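Local coordinates for germination protein YpeB (Bacillus megaterium QM B1551, PDB 5BOI) that is involved in the germination of bacillus spores, its C-terminal PepSY-containing part, described here, being probably inhibitory, at residues Q81-L85 / N86-N90; P166-K170 / E171-T175. All coordinates share one frame; numbering follows the deposited sequence.

How the interactions relate
Interactions 1 and 2 are the same kind of local contact in different PepSY-related parts of the chain: each is the loop-to-helix junction where a serine caps the first turn, of helix 85-98 in one and of helix 170-175 in the other. Both lie at the surface, about 17 and 28 Å from the chain centre to the contact centre, and in each an alanine is the one buried residue among those that touch. Their nearest atoms are about 24 Å apart, and they do not touch. The chemistry differs at the third residue after the cap: an aspartate with a water in interaction 1, a glutamine closing a capping box in interaction 2. Both share an isoleucine-alanine contact; interaction 2 adds a lysine-glutamate crossing.

Interaction 1: Q81-L85 / N86-N90; sequences QNISL and NDAMN
Ser84 OG accepts from the backbone N-H of Asp87 at an N...O distance of 3.0 Å and an N-H...O angle of 158°, the capping bond of a serine at the N-cap. Its chi1 of 63° sets OG between the backbone N and the carbonyl carbon of Ser84, facing the first turn. The carboxylate of Asp87 comes back over the same hydroxyl, its CG 3.1 Å from Ser84 OG. Swapping Ser84 for an alanine would probably leave the amide of Asp87 without its side-chain acceptor and open a gap where OG packs against Asp87 CG. The helix proper starts with two backbone bonds, from Ala88 N to Ser84 O and from Met89 N to Leu85 O, the latter 2.9 Å.

This is the N-terminus of helix 85-98, in the part of the chain assigned to the YpeB PepSY1 and PepSY2 domains. Asp87 sits beside the N-terminal end of the helix, where its negative charge would probably be favoured by the helix dipole.

Apolar contacts flank the cap. Ile83 CD1 reaches Ala88 CB at 3.9 Å, and the side chains of both also touch Leu141. One helical turn apart, Leu85 and Met89 meet in one of two modelled methionine conformers, so the contact is tentative: Met89 CE lies 3.6 Å from Leu85 CG, the chain starting on the leucine side with CG beside its own backbone N (chi1 -64°). Phe118 on strand 115-123 touches Leu85, Ala88 and Met89.

A water donates to Asp87 OD1 at 3.1 Å and makes a weak contact with Ser84 OG. Farther back, Gln81 NE2 donates to Ile83 O at 3.1 Å, with that oxygen close to the amide plane of Gln81; OE1 of the same amide is bound to Gln111.

Interaction 2: P166-K170 / E171-T175; sequences PKISK and EQAKT
A capping box opens helix 170-175, in the range of the peptidase-propeptide and YPEB domain, and Ser169 and Gln172 make it with two reciprocal bonds. Gln172 N donates to Ser169 OG at 3.0 Å. In return Ser169 N gives its hydrogen to Gln172 OE1 at 2.9 Å, nearly straight at 171°, though the donor stands 44° above the carbonyl plane of the glutamine amide. The Gln172 chain, with CG beside its own backbone N (chi1 -72°) and extended beyond it, reaches back past Ser169 OG, which lies 3.2 Å from Gln172 CG. Ser169 OG also donates a weak bond to Glu171 OE1.

Glu171 bends at chi2 and lays its carboxylate across the Lys170 chain, OE2 3.3 Å from Lys170 CG; Lys170 NZ remains 4.6 Å from Glu171 OE2, beyond a salt bridge. Ile168 CD1 packs against Ala173 CB at 4.0 Å, while Ala173 also touches Tyr202 and Phe204 of strand 198-208. Backbone bonds Ala173 N to Ser169 O and Lys174 N to Lys170 O continue the first turn. Reciprocal side-chain-to-backbone bonds between the N-cap residue and the residue three further on mark the capping box at a helix N-terminus.

Interaction 1: Q81-L85 / N86-N90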
loop_
_atom_site.group_PDB
_atom_site.type_symbol
_atom_site.label_atom_id
_atom_site.label_comp_id
_atom_site.label_asym_id
_atom_site.label_seq_id
_atom_site.Cartn_x
_atom_site.Cartn_y
_atom_site.Cartn_z
ATOM N N GLN A 81 21.471 -1.667 -8.395
ATOM C CA GLN A 81 20.904 -2.409 -7.272
ATOM C C GLN A 81 21.976 -2.823 -6.281
ATOM O O GLN A 81 22.833 -3.645 -6.597
ATOM C CB GLN A 81 20.154 -3.655 -7.762
ATOM C CG GLN A 81 19.561 -4.477 -6.604
ATOM C CD GLN A 81 18.848 -5.751 -7.085
ATOM O OE1 GLN A 81 18.800 -6.049 -8.286
ATOM N NE2 GLN A 81 18.333 -6.515 -6.151
ATOM N N ASN A 82 21.914 -2.250 -5.078
ATOM C CA ASN A 82 22.815 -2.583 -3.988
ATOM C C ASN A 82 22.189 -3.473 -2.911
ATOM O O ASN A 82 22.906 -4.129 -2.148
ATOM C CB ASN A 82 23.310 -1.309 -3.328
ATOM C CG ASN A 82 24.298 -0.558 -4.206
ATOM O OD1 ASN A 82 25.150 -1.167 -4.850
ATOM N ND2 ASN A 82 24.210 0.759 -4.205
ATOM N N ILE A 83 20.866 -3.458 -2.814
ATOM C CA ILE A 83 20.210 -4.244 -1.771
ATOM C C ILE A 83 19.217 -5.226 -2.369
ATOM O O ILE A 83 18.716 -5.019 -3.473
ATOM C CB ILE A 83 19.478 -3.356 -0.754
ATOM C CG1 ILE A 83 18.292 -2.658 -1.420
ATOM C CG2 ILE A 83 20.443 -2.377 -0.107
ATOM C CD1 ILE A 83 17.355 -1.975 -0.449
ATOM N N SER A 84 18.944 -6.305 -1.641
ATOM C CA SER A 84 17.972 -7.290 -2.119
ATOM C C SER A 84 16.543 -6.753 -2.065
ATOM O O SER A 84 16.263 -5.784 -1.342
ATOM C CB SER A 84 18.063 -8.580 -1.298
ATOM O OG SER A 84 17.740 -8.332 0.055
ATOM N N LEU A 85 15.645 -7.407 -2.804
ATOM C CA LEU A 85 14.229 -7.094 -2.731
ATOM C C LEU A 85 13.747 -7.328 -1.311
ATOM O O LEU A 85 12.937 -6.572 -0.784
ATOM C CB LEU A 85 13.415 -7.944 -3.719
ATOM C CG LEU A 85 11.956 -7.506 -3.837
ATOM C CD1 LEU A 85 11.856 -6.054 -4.275
ATOM C CD2 LEU A 85 11.186 -8.397 -4.819
ATOM N N ASN A 86 14.257 -8.384 -0.689
ATOM C CA ASN A 86 13.880 -8.698 0.680
ATOM C C ASN A 86 14.286 -7.589 1.652
ATOM O O ASN A 86 13.514 -7.217 2.527
ATOM C CB ASN A 86 14.497 -10.019 1.111
ATOM C CG ASN A 86 13.910 -10.531 2.405
ATOM O OD1 ASN A 86 12.689 -10.519 2.597
ATOM N ND2 ASN A 86 14.779 -10.957 3.317
ATOM N N ASP A 87 15.494 -7.052 1.484
ATOM C CA ASP A 87 15.933 -5.918 2.292
ATOM C C ASP A 87 15.059 -4.689 2.061
ATOM O O ASP A 87 14.738 -3.955 3.008
ATOM C CB ASP A 87 17.403 -5.567 1.999
ATOM C CG ASP A 87 18.371 -6.581 2.583
ATOM O OD1 ASP A 87 18.003 -7.278 3.550
ATOM O OD2 ASP A 87 19.515 -6.661 2.105
ATOM N N ALA A 88 14.653 -4.484 0.814
ATOM C CA ALA A 88 13.815 -3.334 0.486
ATOM C C ALA A 88 12.461 -3.500 1.180
ATOM O O ALA A 88 11.909 -2.534 1.690
ATOM C CB ALA A 88 13.643 -3.192 -1.012
ATOM N N MET A 89 11.957 -4.735 1.184
ATOM C CA MET A 89 10.683 -5.088 1.827
ATOM C C MET A 89 10.699 -4.649 3.286
ATOM O O MET A 89 9.746 -4.045 3.784
ATOM C CB MET A 89 10.433 -6.600 1.758
ATOM C CG MET A 89 10.252 -7.176 0.363
ATOM S SD MET A 89 9.947 -8.960 0.337
ATOM C CE MET A 89 10.001 -9.334 -1.391
ATOM N N ASN A 90 11.800 -4.963 3.961
ATOM C CA ASN A 90 11.952 -4.646 5.382
ATOM C C ASN A 90 11.995 -3.154 5.652
ATOM O O ASN A 90 11.390 -2.671 6.621
ATOM C CB ASN A 90 13.212 -5.309 5.943
ATOM C CG ASN A 90 13.073 -6.809 6.035
ATOM O OD1 ASN A 90 11.957 -7.334 6.064
ATOM N ND2 ASN A 90 14.202 -7.511 6.082
HETATM O O HOH W 1 18.396 -10.252 2.743
#

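Interaction 2: P166-K170 / E171-T175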
loop_
_atom_site.group_PDB
_atom_site.type_symbol
_atom_site.label_atom_id
_atom_site.label_comp_id
_atom_site.label_asym_id
_atom_site.label_seq_id
_atom_site.Cartn_x
_atom_site.Cartn_y
_atom_site.Cartn_z
ATOM N N PRO A 166 -18.527 -15.901 8.892
ATOM C CA PRO A 166 -18.570 -16.836 7.765
ATOM C C PRO A 166 -19.699 -17.813 7.927
ATOM O O PRO A 166 -20.050 -18.146 9.067
ATOM C CB PRO A 166 -17.230 -17.568 7.844
ATOM C CG PRO A 166 -16.337 -16.653 8.606
ATOM C CD PRO A 166 -17.209 -15.890 9.554
ATOM N N LYS A 167 -20.245 -18.273 6.812
ATOM C CA LYS A 167 -21.254 -19.339 6.825
ATOM C C LYS A 167 -20.619 -20.729 6.663
ATOM O O LYS A 167 -21.286 -21.748 6.899
ATOM C CB LYS A 167 -22.305 -19.158 5.720
ATOM C CG LYS A 167 -22.949 -17.792 5.583
ATOM C CD LYS A 167 -23.780 -17.386 6.768
ATOM C CE LYS A 167 -24.545 -16.122 6.429
ATOM N NZ LYS A 167 -23.612 -15.000 6.135
ATOM N N ILE A 168 -19.360 -20.784 6.235
ATOM C CA ILE A 168 -18.646 -22.057 6.175
ATOM C C ILE A 168 -17.368 -21.945 6.996
ATOM O O ILE A 168 -16.847 -20.853 7.205
ATOM C CB ILE A 168 -18.304 -22.498 4.723
ATOM C CG1 ILE A 168 -17.196 -21.625 4.109
ATOM C CG2 ILE A 168 -19.573 -22.533 3.850
ATOM C CD1 ILE A 168 -16.748 -22.099 2.707
ATOM N N SER A 169 -16.871 -23.085 7.469
ATOM C CA SER A 169 -15.678 -23.111 8.320
ATOM C C SER A 169 -14.398 -23.012 7.487
ATOM O O SER A 169 -14.437 -23.209 6.263
ATOM C CB SER A 169 -15.650 -24.390 9.142
ATOM O OG SER A 169 -15.343 -25.477 8.284
ATOM N N LYS A 170 -13.262 -22.726 8.127
ATOM C CA LYS A 170 -12.007 -22.652 7.366
ATOM C C LYS A 170 -11.631 -24.026 6.818
ATOM O O LYS A 170 -11.021 -24.136 5.753
ATOM C CB LYS A 170 -10.857 -22.098 8.216
ATOM C CG LYS A 170 -10.590 -22.884 9.473
ATOM C CD LYS A 170 -9.173 -22.614 9.975
ATOM C CE LYS A 170 -9.136 -22.500 11.481
ATOM N NZ LYS A 170 -9.821 -21.256 11.941
ATOM N N GLU A 171 -12.006 -25.073 7.549
ATOM C CA GLU A 171 -11.771 -26.435 7.092
ATOM C C GLU A 171 -12.586 -26.736 5.830
ATOM O O GLU A 171 -12.075 -27.310 4.866
ATOM C CB GLU A 171 -12.108 -27.432 8.204
ATOM C CG GLU A 171 -11.229 -27.289 9.461
ATOM C CD GLU A 171 -11.583 -26.087 10.339
ATOM O OE1 GLU A 171 -12.700 -25.545 10.216
ATOM O OE2 GLU A 171 -10.731 -25.673 11.154
ATOM N N GLN A 172 -13.848 -26.325 5.836
ATOM C CA GLN A 172 -14.713 -26.509 4.671
ATOM C C GLN A 172 -14.187 -25.681 3.480
ATOM O O GLN A 172 -14.105 -26.173 2.353
ATOM C CB GLN A 172 -16.157 -26.128 5.026
ATOM C CG GLN A 172 -16.839 -27.155 5.953
ATOM C CD GLN A 172 -18.038 -26.610 6.723
ATOM O OE1 GLN A 172 -18.369 -25.425 6.649
ATOM N NE2 GLN A 172 -18.702 -27.491 7.465
ATOM N N ALA A 173 -13.799 -24.438 3.748
ATOM C CA ALA A 173 -13.197 -23.585 2.716
ATOM C C ALA A 173 -12.002 -24.246 2.046
ATOM O O ALA A 173 -11.865 -24.214 0.817
ATOM C CB ALA A 173 -12.774 -22.263 3.308
ATOM N N LYS A 174 -11.143 -24.844 2.864
ATOM C CA LYS A 174 -9.914 -25.468 2.387
ATOM C C LYS A 174 -10.193 -26.647 1.465
ATOM O O LYS A 174 -9.401 -26.925 0.568
ATOM C CB LYS A 174 -9.052 -25.904 3.586
ATOM C CG LYS A 174 -7.650 -26.415 3.248
ATOM C CD LYS A 174 -6.775 -26.508 4.506
ATOM C CE LYS A 174 -5.526 -27.361 4.289
ATOM N NZ LYS A 174 -4.474 -27.110 5.328
ATOM N N THR A 175 -11.318 -27.334 1.658
ATOM C CA THR A 175 -11.629 -28.455 0.773
ATOM C C THR A 175 -12.064 -27.950 -0.599
ATOM O O THR A 175 -12.117 -28.711 -1.568
ATOM C CB THR A 175 -12.735 -29.354 1.346
ATOM O OG1 THR A 175 -13.969 -28.629 1.387
ATOM C CG2 THR A 175 -12.372 -29.816 2.750
#